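Versicolorin reductase (PDB 4NIM) probably catalyses NAD(P)-dependent oxidation or reduction of a small-molecule substrate, as a member of the short-chain dehydrogenase/reductase family. Local coordinates at residues V84-A87 and D88-F91; E115-D118 and R119-V123; S153-M157 and G158-F162. One frame throughout, in Å; residues are numbered along the deposited sequence. Where two conformers were deposited one is given.

From the N terminus, helix 77-91 comes first, and contact 1 lies in its last two turns, packed on strands 17-20, 42-47 and 66-71 of the parallel sheet; V84 and D88 also touch helix 114-142. After strand 96-99, contact 2 occupies the early turns of that same helix 114-142. Contact 3 follows strand 147-153, in the loop that leads into helix 164-183. All three are local, each within one unbroken run, so none closes a long loop and none nests in or crosses another. Contacts 1 and 3 lie on opposite sides of the chain's centre, their own centres about 35 Å apart. Contacts 2 and 3 are nearer, about 7 Å between nearest atoms, and side chains of both reach helix 164-183.

Contact 1 (V84-A87 and D88-F91); sequences VAEA and DRAF
E86 and R89, three residues apart on one helix, lie side by side and join in a two-pronged salt bridge. R89 NE donates to E86 OE2 at 2.8 Å and R89 NH2 to E86 OE1 at 2.7 Å, so each carboxylate oxygen takes one N-H from the side of the guanidinium. Both oxygens are met on their syn side. The donors nevertheless sit well off the carboxylate plane, because the two flat groups are turned 29° against each other, while the oxygens stay close to the guanidinium plane. Bends in both chains make this possible: E86 folds at chi2 (-74°), and R89 starts with CG opposite the backbone N (chi1 -169°), then turns at chi2 and chi3. The paired, nearly straight bonds fix the rotation of the guanidinium, and A90 CB lies over one of its faces, 4.0 Å above the plane.

Backbone bonds from each residue to the one four back carry the helix through to its end, among them F91 N to A87 O at 2.7 Å. On F91, one ring face carries A90 CB near its rim. D88 sends its carboxylate away to a salt bridge with R141 of helix 114-142. A87 and F91 pack on V44, with V19 and I17 beside them. This is an amphipathic helix of the Rossmann fold, lying on the parallel sheet in the crossover between strands 66-71 and 96-99.

Contact 2 (E115-D118 and R119-V123); sequences ELFD and RLFAV
The F117 and F121 rings form an offset stack, with centroids 4.5 Å apart and planes inclined by 20°. F121 CD1 sits 3.6 Å above the F117 plane, toward its rim, and the closest carbons include F117 CZ and F121 CE1 at 3.5 Å. D118 OD1 lies in plane at the edge of the F117 ring. At the edge of F121 the in-plane neighbour is the carbonyl F117 O, 3.3 Å from F121 CD1. The third flat group, the R119 guanidinium, has L116 CA over one face, and R119 NH2 lies 3.7 Å from L116 CD1.

F117 leaves the helix with CG anti to its N (chi1 178°), whereas F121 has CG beside its N (chi1 -82°), which brings the rings together. One turn apart (i, i+4), the two lie on the same side of helix 114-142, one of the long helices flanking the sheet of the Rossmann fold, and face helix 164-183, F117 touching A165 and F121 touching A168 and S169.

The backbone bond A122 N to D118 O, 2.8 Å, is one of the i to i+4 series here. L116 and L120 run alongside each other, CD2 of L116 being 3.7 Å from CD1 of L120. The R119 chain bends at chi3 and delivers NH2 to a salt bridge with D105.

Contact 3 (S153-M157 and G158-F162); sequences SMSSM and GGQPF
S155 and Q160 reach for each other across the bend of this loop, and their meeting is the one side-chain hydrogen bond between 153-157 and 158-162. S155 OG donates to Q160 OE1 at 2.7 Å, lying in the plane of the amide carbonyl and on a lone pair, with a C=O...O angle of 124°. The other end of the amide is turned aside: Q160 NE2 is 3.6 Å from S155 OG. On the serine, OG stands opposite its carbonyl carbon (chi1 -64°). The glutamine chain starts beside its own N, then bends sharply at chi2 (93°) and so swings its amide back over the loop to the serine. C167 of helix 164-183 touches both side chains, so the pair sits against the start of that helix.

The chain is already turning before S155. S155 N donates to S153 OG at 3.0 Å, an ST turn, and S156 N to S153 O at 3.2 Å. Farther on, G158 N makes a weak bond to S155 O at 3.3 Å. G159, with its positive phi, then carries the chain back past S155 O toward Q160.

The side chain of S156 points elsewhere. It aims away from 158-162, its OG bonds to D174, and it packs on W264.

S153 ends the strand 147-153, where its OG makes a weak hydrogen bond to Y166 OH and its side chain touches K170. Together with the Y166-x-x-x-K170 spacing, this is consistent with the Ser-Tyr-Lys active site of short-chain dehydrogenases, the serine standing at the mouth of the loop after strand 147-153 of the Rossmann fold.

Contact 1 (V84-A87 and D88-F91)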
ATOM      1  N   VAL A  84      -7.840   8.240   7.679  1.00 20.94           N
ATOM      2  CA  VAL A  84      -8.782   7.247   8.154  1.00 21.54           C
ATOM      3  C   VAL A  84      -9.968   7.935   8.859  1.00 21.28           C
ATOM      4  O   VAL A  84     -11.136   7.534   8.625  1.00 21.17           O
ATOM      5  CB  VAL A  84      -8.107   6.213   9.070  1.00 20.87           C
ATOM      6  CG1 VAL A  84      -9.145   5.277   9.673  1.00 21.40           C
ATOM      7  CG2 VAL A  84      -7.082   5.423   8.296  1.00 20.84           C
ATOM      8  N   ALA A  85      -9.699   9.005   9.624  1.00 21.36           N
ATOM      9  CA  ALA A  85     -10.793   9.829  10.166  1.00 22.54           C
ATOM     10  C   ALA A  85     -11.765  10.322   9.090  1.00 23.29           C
ATOM     11  O   ALA A  85     -12.959  10.421   9.350  1.00 22.86           O
ATOM     12  CB  ALA A  85     -10.274  11.028  10.927  1.00 22.87           C
ATOM     13  N   GLU A  86     -11.242  10.616   7.899  1.00 23.71           N
ATOM     14  CA  GLU A  86     -12.077  11.132   6.819  1.00 24.99           C
ATOM     15  C   GLU A  86     -12.978  10.052   6.239  1.00 24.14           C
ATOM     16  O   GLU A  86     -14.077  10.352   5.773  1.00 24.76           O
ATOM     17  CB  GLU A  86     -11.219  11.812   5.749  1.00 26.80           C
ATOM     18  CG  GLU A  86     -10.947  13.284   6.045  1.00 29.63           C
ATOM     19  CD  GLU A  86     -12.188  14.141   5.790  1.00 32.27           C
ATOM     20  OE1 GLU A  86     -12.432  14.543   4.624  1.00 34.57           O
ATOM     21  OE2 GLU A  86     -12.966  14.356   6.741  1.00 33.79           O
ATOM     22  N   ALA A  87     -12.540   8.796   6.260  1.00 23.09           N
ATOM     23  CA  ALA A  87     -13.410   7.694   5.838  1.00 23.02           C
ATOM     24  C   ALA A  87     -14.595   7.534   6.750  1.00 23.41           C
ATOM     25  O   ALA A  87     -15.767   7.427   6.303  1.00 23.00           O
ATOM     26  CB  ALA A  87     -12.636   6.407   5.772  1.00 22.52           C
ATOM     27  N   ASP A  88     -14.308   7.623   8.043  1.00 23.07           N
ATOM     28  CA  ASP A  88     -15.355   7.629   9.069  1.00 24.10           C
ATOM     29  C   ASP A  88     -16.287   8.854   8.962  1.00 24.87           C
ATOM     30  O   ASP A  88     -17.522   8.717   8.988  1.00 25.13           O
ATOM     31  CB  ASP A  88     -14.693   7.546  10.445  1.00 24.00           C
ATOM     32  CG  ASP A  88     -15.664   7.138  11.528  1.00 25.16           C
ATOM     33  OD1 ASP A  88     -16.790   6.639  11.218  1.00 25.01           O
ATOM     34  OD2 ASP A  88     -15.342   7.404  12.694  1.00 25.45           O
ATOM     35  N   ARG A  89     -15.697  10.035   8.809  1.00 25.06           N
ATOM     36  CA  ARG A  89     -16.465  11.274   8.635  1.00 27.02           C
ATOM     37  C   ARG A  89     -17.465  11.139   7.448  1.00 26.55           C
ATOM     38  O   ARG A  89     -18.664  11.346   7.613  1.00 26.65           O
ATOM     39  CB  ARG A  89     -15.511  12.463   8.460  1.00 28.25           C
ATOM     40  CG  ARG A  89     -16.135  13.857   8.517  1.00 31.17           C
ATOM     41  CD  ARG A  89     -16.700  14.374   7.202  1.00 33.64           C
ATOM     42  NE  ARG A  89     -15.704  14.401   6.115  1.00 35.17           N
ATOM     43  CZ  ARG A  89     -15.995  14.502   4.814  1.00 36.86           C
ATOM     44  NH1 ARG A  89     -17.255  14.597   4.406  1.00 36.38           N
ATOM     45  NH2 ARG A  89     -15.023  14.504   3.907  1.00 37.10           N
ATOM     46  N   ALA A  90     -16.955  10.741   6.288  1.00 26.02           N
ATOM     47  CA  ALA A  90     -17.728  10.654   5.050  1.00 26.51           C
ATOM     48  C   ALA A  90     -18.665   9.468   4.961  1.00 26.40           C
ATOM     49  O   ALA A  90     -19.812   9.599   4.449  1.00 26.58           O
ATOM     50  CB  ALA A  90     -16.766  10.639   3.860  1.00 25.86           C
ATOM     51  N   PHE A  91     -18.204   8.305   5.425  1.00 25.16           N
ATOM     52  CA  PHE A  91     -18.908   7.042   5.179  1.00 25.11           C
ATOM     53  C   PHE A  91     -19.377   6.306   6.415  1.00 25.42           C
ATOM     54  O   PHE A  91     -20.174   5.376   6.311  1.00 24.19           O
ATOM     55  CB  PHE A  91     -18.069   6.125   4.296  1.00 24.94           C
ATOM     56  CG  PHE A  91     -17.640   6.775   3.005  1.00 25.40           C
ATOM     57  CD1 PHE A  91     -18.593   7.168   2.058  1.00 26.48           C
ATOM     58  CD2 PHE A  91     -16.329   7.049   2.758  1.00 24.78           C
ATOM     59  CE1 PHE A  91     -18.199   7.790   0.889  1.00 26.84           C
ATOM     60  CE2 PHE A  91     -15.931   7.671   1.594  1.00 25.24           C
ATOM     61  CZ  PHE A  91     -16.855   8.036   0.658  1.00 26.29           C
TER

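Contact 2 (E115-D118 and R119-V123)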
ATOM      1  N   GLU A 115      18.317  12.316   7.165  1.00 20.47           N
ATOM      2  CA  GLU A 115      17.054  12.870   6.686  1.00 21.09           C
ATOM      3  C   GLU A 115      16.408  11.943   5.643  1.00 20.39           C
ATOM      4  O   GLU A 115      15.206  11.727   5.668  1.00 20.53           O
ATOM      5  CB  GLU A 115      17.274  14.269   6.093  1.00 22.83           C
ATOM      6  CG  GLU A 115      17.555  15.336   7.134  1.00 24.23           C
ATOM      7  CD  GLU A 115      19.024  15.506   7.474  1.00 25.95           C
ATOM      8  OE1 GLU A 115      19.851  14.679   7.053  1.00 24.58           O
ATOM      9  OE2 GLU A 115      19.356  16.526   8.122  1.00 29.07           O
ATOM     10  N   LEU A 116      17.215  11.446   4.715  1.00 20.12           N
ATOM     11  CA  LEU A 116      16.754  10.523   3.693  1.00 20.05           C
ATOM     12  C   LEU A 116      16.314   9.192   4.313  1.00 18.55           C
ATOM     13  O   LEU A 116      15.252   8.697   3.991  1.00 17.37           O
ATOM     14  CB  LEU A 116      17.830  10.307   2.639  1.00 21.31           C
ATOM     15  CG  LEU A 116      17.375   9.519   1.416  1.00 22.89           C
ATOM     16  CD1 LEU A 116      17.925  10.125   0.126  1.00 25.04           C
ATOM     17  CD2 LEU A 116      17.878   8.116   1.512  1.00 23.31           C
ATOM     18  N   PHE A 117      17.134   8.635   5.197  1.00 16.92           N
ATOM     19  CA  PHE A 117      16.763   7.440   5.969  1.00 16.64           C
ATOM     20  C   PHE A 117      15.417   7.613   6.676  1.00 16.63           C
ATOM     21  O   PHE A 117      14.544   6.737   6.595  1.00 18.29           O
ATOM     22  CB  PHE A 117      17.855   7.119   7.030  1.00 16.36           C
ATOM     23  CG  PHE A 117      17.530   5.920   7.909  1.00 15.76           C
ATOM     24  CD1 PHE A 117      16.696   6.057   9.023  1.00 15.61           C
ATOM     25  CD2 PHE A 117      18.033   4.682   7.626  1.00 15.54           C
ATOM     26  CE1 PHE A 117      16.340   4.973   9.815  1.00 15.46           C
ATOM     27  CE2 PHE A 117      17.696   3.574   8.421  1.00 15.27           C
ATOM     28  CZ  PHE A 117      16.865   3.712   9.528  1.00 14.98           C
ATOM     29  N   ASP A 118      15.231   8.744   7.338  1.00 16.99           N
ATOM     30  CA  ASP A 118      14.030   8.993   8.123  1.00 17.56           C
ATOM     31  C   ASP A 118      12.786   9.158   7.209  1.00 17.89           C
ATOM     32  O   ASP A 118      11.710   8.688   7.558  1.00 17.16           O
ATOM     33  CB  ASP A 118      14.192  10.272   8.966  1.00 19.05           C
ATOM     34  CG  ASP A 118      15.084  10.063  10.177  1.00 19.91           C
ATOM     35  OD1 ASP A 118      15.387   8.900  10.504  1.00 19.98           O
ATOM     36  OD2 ASP A 118      15.454  11.083  10.798  1.00 21.76           O
ATOM     37  N   ARG A 119      12.936   9.831   6.067  1.00 18.78           N
ATOM     38  CA  ARG A 119      11.784  10.000   5.114  1.00 19.56           C
ATOM     39  C   ARG A 119      11.325   8.617   4.599  1.00 18.92           C
ATOM     40  O   ARG A 119      10.139   8.339   4.455  1.00 19.49           O
ATOM     41  CB  ARG A 119      12.202  10.770   3.833  1.00 22.44           C
ATOM     42  CG  ARG A 119      12.320  12.238   3.922  1.00 26.59           C
ATOM     43  CD  ARG A 119      12.219  12.886   2.526  1.00 27.11           C
ATOM     44  NE  ARG A 119      13.323  12.621   1.593  1.00 27.04           N
ATOM     45  CZ  ARG A 119      14.554  13.128   1.715  1.00 26.62           C
ATOM     46  NH1 ARG A 119      14.893  13.851   2.780  1.00 26.78           N
ATOM     47  NH2 ARG A 119      15.463  12.849   0.807  1.00 26.37           N
ATOM     48  N   LEU A 120      12.278   7.802   4.189  1.00 18.25           N
ATOM     49  CA  LEU A 120      11.960   6.452   3.725  1.00 17.82           C
ATOM     50  C   LEU A 120      11.187   5.655   4.783  1.00 17.63           C
ATOM     51  O   LEU A 120      10.114   5.119   4.490  1.00 17.50           O
ATOM     52  CB  LEU A 120      13.224   5.724   3.350  1.00 17.49           C
ATOM     53  CG  LEU A 120      13.772   6.145   1.968  1.00 18.11           C
ATOM     54  CD1 LEU A 120      15.172   5.667   1.785  1.00 18.34           C
ATOM     55  CD2 LEU A 120      12.930   5.599   0.811  1.00 18.39           C
ATOM     56  N   PHE A 121      11.702   5.590   5.995  1.00 16.39           N
ATOM     57  CA  PHE A 121      10.982   4.862   7.072  1.00 17.03           C
ATOM     58  C   PHE A 121       9.655   5.519   7.422  1.00 17.30           C
ATOM     59  O   PHE A 121       8.690   4.829   7.731  1.00 18.37           O
ATOM     60  CB  PHE A 121      11.866   4.648   8.297  1.00 16.52           C
ATOM     61  CG  PHE A 121      12.751   3.480   8.159  1.00 16.19           C
ATOM     62  CD1 PHE A 121      13.883   3.546   7.371  1.00 16.45           C
ATOM     63  CD2 PHE A 121      12.398   2.273   8.705  1.00 15.84           C
ATOM     64  CE1 PHE A 121      14.649   2.424   7.163  1.00 16.28           C
ATOM     65  CE2 PHE A 121      13.168   1.147   8.515  1.00 15.17           C
ATOM     66  CZ  PHE A 121      14.301   1.233   7.727  1.00 15.75           C
ATOM     67  N   ALA A 122       9.597   6.857   7.375  1.00 17.34           N
ATOM     68  CA  ALA A 122       8.400   7.559   7.696  1.00 17.24           C
ATOM     69  C   ALA A 122       7.267   7.209   6.710  1.00 17.44           C
ATOM     70  O   ALA A 122       6.127   6.976   7.140  1.00 17.68           O
ATOM     71  CB  ALA A 122       8.627   9.072   7.700  1.00 18.01           C
ATOM     72  N   VAL A 123       7.568   7.161   5.416  1.00 17.09           N
ATOM     73  CA  VAL A 123       6.517   6.951   4.408  1.00 17.49           C
ATOM     74  C   VAL A 123       6.308   5.449   4.199  1.00 17.25           C
ATOM     75  O   VAL A 123       5.192   5.015   4.067  1.00 16.37           O
ATOM     76  CB  VAL A 123       6.827   7.635   3.051  1.00 18.22           C
ATOM     77  CG1 VAL A 123       5.768   7.300   1.990  1.00 18.45           C
ATOM     78  CG2 VAL A 123       6.935   9.151   3.237  1.00 19.00           C
TER

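Contact 3 (S153-M157 and G158-F162)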
ATOM      1  N   SER A 153       7.953  -4.564  -1.519  1.00 17.24           N
ATOM      2  CA  SER A 153       8.864  -4.616  -2.650  1.00 17.32           C
ATOM      3  C   SER A 153       9.553  -5.953  -2.791  1.00 17.22           C
ATOM      4  O   SER A 153       9.785  -6.653  -1.801  1.00 17.12           O
ATOM      5  CB  SER A 153       9.900  -3.489  -2.461  1.00 17.32           C
ATOM      6  OG  SER A 153      10.884  -3.495  -3.475  1.00 17.18           O
ATOM      7  N   MET A 154      10.021  -6.266  -4.001  1.00 16.97           N
ATOM      8  CA  MET A 154      10.913  -7.415  -4.201  1.00 16.86           C
ATOM      9  C   MET A 154      12.251  -7.192  -3.526  1.00 16.49           C
ATOM     10  O   MET A 154      13.037  -8.101  -3.364  1.00 17.24           O
ATOM     11  CB  MET A 154      11.147  -7.714  -5.693  1.00 17.35           C
ATOM     12  CG  MET A 154       9.914  -8.267  -6.370  1.00 17.60           C
ATOM     13  SD  MET A 154       9.315  -9.872  -5.758  1.00 17.75           S
ATOM     14  CE  MET A 154      10.585 -10.987  -6.244  1.00 18.35           C
ATOM     15  N   SER A 155      12.538  -5.937  -3.170  1.00 16.99           N
ATOM     16  CA  SER A 155      13.741  -5.572  -2.461  1.00 17.32           C
ATOM     17  C   SER A 155      13.741  -5.866  -0.954  1.00 17.74           C
ATOM     18  O   SER A 155      14.788  -5.716  -0.268  1.00 18.85           O
ATOM     19  CB  SER A 155      13.994  -4.065  -2.679  1.00 18.27           C
ATOM     20  OG  SER A 155      14.233  -3.760  -4.012  1.00 19.11           O
ATOM     21  N   SER A 156      12.621  -6.387  -0.434  1.00 17.15           N
ATOM     22  CA  SER A 156      12.419  -6.440   0.990  1.00 17.16           C
ATOM     23  C   SER A 156      13.212  -7.516   1.722  1.00 17.12           C
ATOM     24  O   SER A 156      13.258  -7.512   2.944  1.00 17.90           O
ATOM     25  CB  SER A 156      10.936  -6.613   1.266  1.00 16.52           C
ATOM     26  OG  SER A 156      10.507  -7.897   0.945  1.00 17.12           O
ATOM     27  N   MET A 157      13.793  -8.474   0.999  0.50 17.72           N
ATOM     28  CA  MET A 157      14.609  -9.463   1.660  0.50 18.32           C
ATOM     29  C   MET A 157      16.043  -8.968   1.898  0.50 18.12           C
ATOM     30  O   MET A 157      16.668  -9.356   2.857  0.50 18.64           O
ATOM     31  CB  MET A 157      14.623 -10.770   0.867  0.50 19.24           C
ATOM     32  CG  MET A 157      15.631 -11.747   1.388  0.50 19.77           C
ATOM     33  SD  MET A 157      15.412 -13.364   0.610  0.50 21.90           S
ATOM     34  CE  MET A 157      13.759 -13.796   1.087  0.50 22.47           C
ATOM     35  N   GLY A 158      16.574  -8.148   0.997  1.00 18.28           N
ATOM     36  CA  GLY A 158      17.945  -7.698   1.086  1.00 17.67           C
ATOM     37  C   GLY A 158      18.088  -6.591   0.066  1.00 17.46           C
ATOM     38  O   GLY A 158      18.227  -5.431   0.427  1.00 17.24           O
ATOM     39  N   GLY A 159      18.021  -6.954  -1.204  1.00 17.51           N
ATOM     40  CA  GLY A 159      17.956  -5.959  -2.266  1.00 18.21           C
ATOM     41  C   GLY A 159      19.252  -5.342  -2.685  1.00 18.09           C
ATOM     42  O   GLY A 159      20.338  -5.938  -2.485  1.00 17.97           O
ATOM     43  N   GLN A 160      19.140  -4.127  -3.246  1.00 17.52           N
ATOM     44  CA  GLN A 160      20.226  -3.543  -4.053  1.00 17.97           C
ATOM     45  C   GLN A 160      21.036  -2.451  -3.347  1.00 17.69           C
ATOM     46  O   GLN A 160      20.488  -1.708  -2.553  1.00 16.16           O
ATOM     47  CB  GLN A 160      19.651  -2.969  -5.335  1.00 19.26           C
ATOM     48  CG  GLN A 160      18.758  -3.904  -6.099  1.00 19.62           C
ATOM     49  CD  GLN A 160      17.297  -3.794  -5.786  1.00 19.42           C
ATOM     50  OE1 GLN A 160      16.861  -3.759  -4.644  1.00 19.59           O
ATOM     51  NE2 GLN A 160      16.515  -3.776  -6.828  1.00 21.54           N
ATOM     52  N   PRO A 161      22.354  -2.360  -3.635  1.00 18.22           N
ATOM     53  CA  PRO A 161      23.222  -1.460  -2.857  1.00 18.61           C
ATOM     54  C   PRO A 161      22.879   0.006  -3.035  1.00 19.34           C
ATOM     55  O   PRO A 161      23.180   0.778  -2.157  1.00 20.69           O
ATOM     56  CB  PRO A 161      24.618  -1.750  -3.392  1.00 19.50           C
ATOM     57  CG  PRO A 161      24.550  -3.103  -3.976  1.00 19.22           C
ATOM     58  CD  PRO A 161      23.127  -3.277  -4.485  1.00 19.02           C
ATOM     59  N   PHE A 162      22.161   0.361  -4.120  1.00 18.86           N
ATOM     60  CA  PHE A 162      21.903   1.767  -4.422  1.00 19.00           C
ATOM     61  C   PHE A 162      20.677   2.289  -3.685  1.00 17.73           C
ATOM     62  O   PHE A 162      20.403   3.495  -3.711  1.00 17.33           O
ATOM     63  CB  PHE A 162      21.845   2.044  -5.938  1.00 20.52           C
ATOM     64  CG  PHE A 162      20.662   1.430  -6.615  1.00 21.36           C
ATOM     65  CD1 PHE A 162      19.488   2.124  -6.749  1.00 22.17           C
ATOM     66  CD2 PHE A 162      20.741   0.148  -7.138  1.00 23.21           C
ATOM     67  CE1 PHE A 162      18.396   1.558  -7.377  1.00 22.70           C
ATOM     68  CE2 PHE A 162      19.637  -0.434  -7.765  1.00 23.08           C
ATOM     69  CZ  PHE A 162      18.453   0.272  -7.855  1.00 22.99           C
TER